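Local coordinates for hydroxyethylphosphonate dioxygenase (Streptomyces albus, PDB 6B9R), which binds iron and 2-hydroxyethylphosphonate and probably cleaves this substrate oxidatively to hydroxymethylphosphonate, at residues A315-Y320 / R329-A334; S344-V349 / P411-M416. All blocks are in the same frame, centred on the assembly; numbering follows the deposited sequence.

Contact 1: residues A315-Y320 / R329-A334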
loop_
_atom_site.group_PDB
_atom_site.type_symbol
_atom_site.label_atom_id
_atom_site.label_comp_id
_atom_site.label_asym_id
_atom_site.label_seq_id
_atom_site.Cartn_x
_atom_site.Cartn_y
_atom_site.Cartn_z
ATOM N N ALA A 315 24.606 -8.569 19.319
ATOM C CA ALA A 315 23.315 -8.895 18.731
ATOM C C ALA A 315 22.633 -10.039 19.482
ATOM O O ALA A 315 23.287 -10.947 19.995
ATOM C CB ALA A 315 23.502 -9.269 17.259
ATOM N N SER A 316 21.299 -9.985 19.546
ATOM C CA SER A 316 20.529 -11.033 20.216
ATOM C C SER A 316 20.704 -12.368 19.503
ATOM O O SER A 316 20.708 -12.435 18.271
ATOM C CB SER A 316 19.036 -10.678 20.247
ATOM O OG SER A 316 18.750 -9.627 21.154
ATOM N N ARG A 317 20.830 -13.446 20.284
ATOM C CA ARG A 317 21.025 -14.782 19.732
ATOM C C ARG A 317 20.074 -15.755 20.401
ATOM O O ARG A 317 19.857 -15.681 21.615
ATOM C CB ARG A 317 22.462 -15.266 19.929
ATOM C CG ARG A 317 23.474 -14.580 19.034
ATOM C CD ARG A 317 24.886 -14.876 19.527
ATOM N NE ARG A 317 25.872 -14.330 18.608
ATOM C CZ ARG A 317 26.380 -13.105 18.707
ATOM N NH1 ARG A 317 25.991 -12.313 19.688
ATOM N NH2 ARG A 317 27.274 -12.674 17.827
ATOM N N TRP A 318 19.495 -16.662 19.612
ATOM C CA TRP A 318 18.631 -17.687 20.178
ATOM C C TRP A 318 18.557 -18.860 19.213
ATOM O O TRP A 318 18.975 -18.772 18.057
ATOM C CB TRP A 318 17.231 -17.144 20.505
ATOM C CG TRP A 318 16.373 -16.785 19.318
ATOM C CD1 TRP A 318 15.307 -17.494 18.843
ATOM C CD2 TRP A 318 16.487 -15.622 18.483
ATOM N NE1 TRP A 318 14.757 -16.848 17.762
ATOM C CE2 TRP A 318 15.467 -15.702 17.515
ATOM C CE3 TRP A 318 17.370 -14.535 18.445
ATOM C CZ2 TRP A 318 15.289 -14.728 16.525
ATOM C CZ3 TRP A 318 17.201 -13.569 17.469
ATOM C CH2 TRP A 318 16.157 -13.672 16.513
ATOM N N SER A 319 18.036 -19.968 19.722
ATOM C CA SER A 319 18.014 -21.240 19.017
ATOM C C SER A 319 16.589 -21.608 18.639
ATOM O O SER A 319 15.628 -21.227 19.313
ATOM C CB SER A 319 18.615 -22.354 19.870
ATOM O OG SER A 319 20.008 -22.218 19.924
ATOM N N TYR A 320 16.466 -22.371 17.561
ATOM C CA TYR A 320 15.154 -22.772 17.064
ATOM C C TYR A 320 15.178 -24.263 16.758
ATOM O O TYR A 320 16.090 -24.732 16.062
ATOM C CB TYR A 320 14.764 -21.972 15.808
ATOM C CG TYR A 320 13.360 -22.283 15.348
ATOM C CD1 TYR A 320 13.105 -23.378 14.537
ATOM C CD2 TYR A 320 12.290 -21.504 15.756
ATOM C CE1 TYR A 320 11.812 -23.686 14.132
ATOM C CE2 TYR A 320 10.992 -21.799 15.355
ATOM C CZ TYR A 320 10.761 -22.889 14.547
ATOM O OH TYR A 320 9.474 -23.179 14.153
ATOM N N ARG A 329 20.507 -21.629 14.773
ATOM C CA ARG A 329 20.824 -20.581 15.736
ATOM C C ARG A 329 20.709 -19.259 14.997
ATOM O O ARG A 329 21.366 -19.062 13.969
ATOM C CB ARG A 329 22.218 -20.770 16.342
ATOM C CG ARG A 329 22.409 -20.034 17.676
ATOM C CD ARG A 329 22.740 -18.562 17.461
ATOM N NE ARG A 329 23.982 -18.412 16.703
ATOM C CZ ARG A 329 25.204 -18.386 17.230
ATOM N NH1 ARG A 329 25.393 -18.487 18.551
ATOM N NH2 ARG A 329 26.251 -18.247 16.428
ATOM N N PHE A 330 19.849 -18.379 15.491
ATOM C CA PHE A 330 19.608 -17.103 14.835
ATOM C C PHE A 330 20.356 -15.989 15.549
ATOM O O PHE A 330 20.470 -15.999 16.777
ATOM C CB PHE A 330 18.122 -16.752 14.814
ATOM C CG PHE A 330 17.252 -17.734 14.082
ATOM C CD1 PHE A 330 17.469 -18.035 12.743
ATOM C CD2 PHE A 330 16.169 -18.312 14.721
ATOM C CE1 PHE A 330 16.627 -18.925 12.068
ATOM C CE2 PHE A 330 15.330 -19.196 14.050
ATOM C CZ PHE A 330 15.568 -19.505 12.725
ATOM N N THR A 331 20.832 -15.015 14.768
ATOM C CA THR A 331 21.391 -13.772 15.278
ATOM C C THR A 331 20.613 -12.623 14.648
ATOM O O THR A 331 20.455 -12.580 13.422
ATOM C CB THR A 331 22.883 -13.649 14.950
ATOM O OG1 THR A 331 23.602 -14.754 15.521
ATOM C CG2 THR A 331 23.455 -12.356 15.529
ATOM N N GLN A 332 20.117 -11.710 15.481
ATOM C CA GLN A 332 19.304 -10.594 15.000
ATOM C C GLN A 332 20.206 -9.481 14.476
ATOM O O GLN A 332 21.077 -8.985 15.202
ATOM C CB GLN A 332 18.399 -10.076 16.120
ATOM C CG GLN A 332 17.633 -8.782 15.788
ATOM C CD GLN A 332 16.973 -8.153 17.020
ATOM O OE1 GLN A 332 16.380 -8.849 17.846
ATOM N NE2 GLN A 332 17.091 -6.829 17.150
ATOM N N LEU A 333 20.011 -9.099 13.213
ATOM C CA LEU A 333 20.825 -8.074 12.593
ATOM C C LEU A 333 20.047 -6.757 12.572
ATOM O O LEU A 333 18.964 -6.637 13.157
ATOM C CB LEU A 333 21.278 -8.539 11.201
ATOM C CG LEU A 333 21.854 -9.964 11.198
ATOM C CD1 LEU A 333 22.165 -10.430 9.769
ATOM C CD2 LEU A 333 23.099 -10.031 12.094
ATOM N N ALA A 334 20.606 -5.749 11.910
ATOM C CA ALA A 334 20.082 -4.394 12.041
ATOM C C ALA A 334 18.686 -4.277 11.440
ATOM O O ALA A 334 18.400 -4.838 10.379
ATOM C CB ALA A 334 21.023 -3.402 11.352
HETATM O O HOH W 1 20.152 -7.931 18.050
HETATM O O HOH W 2 26.266 -14.754 15.677
#
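W318 and F330 face each other as a hydrogen-bonded pair in the antiparallel hairpin of strands 317-320 and 328-332. Both bonds form: F330 N to W318 O at 2.7 Å and W318 N to F330 O at 3.1 Å; Q332 N to S316 O continues the ladder. W318 CG takes the crowded position between its backbone N and carbonyl carbon (chi1 69°), and F330 CB sits over the six-membered ring, 3.9 Å from the centroid and 10° off the normal, a CH-pi contact. The aromatic planes are 55° apart, with F330 CD2 3.7 Å from W318 NE1. That nitrogen donates to L250 O of the second subunit, whose R259 makes a cation-pi contact with the indole. Y320 CB also meets F330 CE2, at 3.3 Å. On the face of R317, T331 and R329, a water accepts from R317 NE and bonds T331 OG1 (2.7 Å). R317 CD lies over the R329 guanidinium, 3.8 Å from R329 NH1; the two positive groups have separate partners, G312 O for R317 NH2 and D348 OD2 for R329 NH2. This is a beta hairpin at the margin of an antiparallel sheet, its aromatic face against the partner subunit.

Contact 2: residues S344-V349 / P411-M416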
loop_
_atom_site.group_PDB
_atom_site.type_symbol
_atom_site.label_atom_id
_atom_site.label_comp_id
_atom_site.label_asym_id
_atom_site.label_seq_id
_atom_site.Cartn_x
_atom_site.Cartn_y
_atom_site.Cartn_z
ATOM N N SER A 344 16.005 -9.159 9.754
ATOM C CA SER A 344 17.308 -9.527 9.231
ATOM C C SER A 344 17.967 -10.494 10.207
ATOM O O SER A 344 18.004 -10.236 11.420
ATOM C CB SER A 344 18.162 -8.276 9.012
ATOM O OG SER A 344 18.259 -7.539 10.217
ATOM N N LEU A 345 18.473 -11.610 9.683
ATOM C CA LEU A 345 19.028 -12.665 10.518
ATOM C C LEU A 345 20.277 -13.275 9.907
ATOM O O LEU A 345 20.348 -13.500 8.696
ATOM C CB LEU A 345 18.017 -13.794 10.743
ATOM C CG LEU A 345 16.731 -13.403 11.471
ATOM C CD1 LEU A 345 15.687 -14.519 11.332
ATOM C CD2 LEU A 345 17.023 -13.118 12.926
ATOM N N ALA A 346 21.254 -13.569 10.766
ATOM C CA ALA A 346 22.271 -14.555 10.444
ATOM C C ALA A 346 21.763 -15.892 10.964
ATOM O O ALA A 346 21.316 -15.986 12.111
ATOM C CB ALA A 346 23.623 -14.196 11.077
ATOM N N VAL A 347 21.799 -16.915 10.117
ATOM C CA VAL A 347 21.222 -18.213 10.437
ATOM C C VAL A 347 22.328 -19.250 10.394
ATOM O O VAL A 347 22.880 -19.529 9.322
ATOM C CB VAL A 347 20.099 -18.596 9.461
ATOM C CG1 VAL A 347 19.486 -19.942 9.871
ATOM C CG2 VAL A 347 19.049 -17.485 9.383
ATOM N N ASP A 348 22.643 -19.841 11.546
ATOM C CA ASP A 348 23.505 -21.013 11.584
ATOM C C ASP A 348 22.616 -22.233 11.437
ATOM O O ASP A 348 21.755 -22.481 12.290
ATOM C CB ASP A 348 24.310 -21.084 12.879
ATOM C CG ASP A 348 25.355 -20.004 12.964
ATOM O OD1 ASP A 348 26.026 -19.757 11.944
ATOM O OD2 ASP A 348 25.497 -19.391 14.040
ATOM N N VAL A 349 22.799 -22.968 10.347
ATOM C CA VAL A 349 22.015 -24.168 10.090
ATOM C C VAL A 349 22.769 -25.327 10.721
ATOM O O VAL A 349 23.866 -25.678 10.279
ATOM C CB VAL A 349 21.791 -24.392 8.593
ATOM C CG1 VAL A 349 20.969 -25.668 8.372
ATOM C CG2 VAL A 349 21.070 -23.183 7.990
ATOM N N PRO A 411 27.456 -27.777 10.166
ATOM C CA PRO A 411 26.892 -26.449 10.415
ATOM C C PRO A 411 27.450 -25.413 9.447
ATOM O O PRO A 411 28.643 -25.396 9.137
ATOM C CB PRO A 411 27.298 -26.160 11.863
ATOM C CG PRO A 411 27.368 -27.509 12.496
ATOM C CD PRO A 411 27.894 -28.431 11.414
ATOM N N THR A 412 26.560 -24.565 8.943
ATOM C CA THR A 412 26.924 -23.553 7.966
ATOM C C THR A 412 25.984 -22.372 8.142
ATOM O O THR A 412 24.896 -22.501 8.711
ATOM C CB THR A 412 26.862 -24.106 6.538
ATOM O OG1 THR A 412 27.377 -23.139 5.616
ATOM C CG2 THR A 412 25.451 -24.432 6.172
ATOM N N GLU A 413 26.421 -21.213 7.664
ATOM C CA GLU A 413 25.724 -19.962 7.920
ATOM C C GLU A 413 25.094 -19.422 6.645
ATOM O O GLU A 413 25.686 -19.505 5.564
ATOM C CB GLU A 413 26.680 -18.916 8.495
ATOM C CG GLU A 413 25.975 -17.698 9.084
ATOM C CD GLU A 413 26.959 -16.638 9.565
ATOM O OE1 GLU A 413 28.060 -16.545 8.975
ATOM O OE2 GLU A 413 26.637 -15.905 10.526
ATOM N N LEU A 414 23.908 -18.843 6.770
ATOM C CA LEU A 414 23.346 -18.074 5.675
ATOM C C LEU A 414 22.806 -16.753 6.197
ATOM O O LEU A 414 22.545 -16.584 7.390
ATOM C CB LEU A 414 22.254 -18.853 4.916
ATOM C CG LEU A 414 20.936 -19.335 5.507
ATOM C CD1 LEU A 414 19.957 -18.183 5.767
ATOM C CD2 LEU A 414 20.328 -20.325 4.526
ATOM N N LEU A 415 22.640 -15.814 5.274
ATOM C CA LEU A 415 22.068 -14.510 5.568
ATOM C C LEU A 415 20.616 -14.522 5.109
ATOM O O LEU A 415 20.325 -14.986 4.003
ATOM C CB LEU A 415 22.857 -13.414 4.848
ATOM C CG LEU A 415 22.407 -11.956 4.982
ATOM C CD1 LEU A 415 22.427 -11.511 6.430
ATOM C CD2 LEU A 415 23.317 -11.081 4.117
ATOM N N MET A 416 19.710 -14.024 5.955
ATOM C CA MET A 416 18.282 -13.996 5.645
ATOM C C MET A 416 17.749 -12.582 5.833
ATOM O O MET A 416 17.915 -11.981 6.903
ATOM C CB MET A 416 17.499 -14.986 6.530
ATOM C CG MET A 416 15.968 -14.856 6.481
ATOM S SD MET A 416 15.147 -15.946 7.688
ATOM C CE MET A 416 15.171 -17.517 6.844
#
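P411 enters the contact through its CA, 3.1 Å from V349 O, a CA-H...O approach just ahead of the first ladder bonds. T412 pairs with V349: V349 N donates to T412 O at 2.7 Å, while the return bond, T412 N to V349 O, is longer at 3.2 Å, its donor tilted 20° from the carbonyl plane. The hydroxyl of T412 is engaged by Q373 O. E413, its CG anti to the backbone N (chi1 -167°) and its chain extended, lays CG 3.5 Å from D348 OD1 and reaches A346 CB with OE2. The two carboxylates bring D348 OD1 and E413 OE2 within 4.1 Å; this like-charge approach is probably eased by R329, which forms a salt bridge with D348 OD2. An alanine in place of E413 would probably leave D348 OD1 and A346 CB without the covering chain beyond CB, opening a gap on this face. Strands 343-349 and 412-419 are antiparallel neighbours in the sheet that includes 328-332 and 364-369, consistent with the cupin-type fold of this family, and the strand axes over 344-349 and 412-416 run at 152°. L414 and V347 exchange both backbone bonds; L414 CD1 lies alongside V347, 3.7 Å from its CB. L415 turns to the face of A346 and E413, where its CD1 meets L345 O and the side chain also packs on F154 and Y156 of strand 152-158. M416 exchanges both backbone bonds with L345; its SD rests 4.0 Å from L345 CD1, and both side chains touch L250 of the second subunit.

Overall arrangement
Contacts 1 and 2 lie in series along the chain and belong to one antiparallel sheet, their centres about 9 Å apart. Strands 328-332 and 343-349 are neighbours, so the order runs 317-320, 328-332, 343-349, 412-419. Two polar links join the contacts: a salt bridge from R329 NH2 to D348 OD2 (2.8 Å) and a probable hydrogen bond between S344 OG and A334 O (2.7 Å). L333 CD1 of contact 1 also packs 3.4 Å from A346 N of contact 2. Both contacts also touch the second subunit, through its L250. A bound 2-hydroxyethylphosphonate is about 13 Å from the L415 side chain, so contact 2 lies outside the pocket.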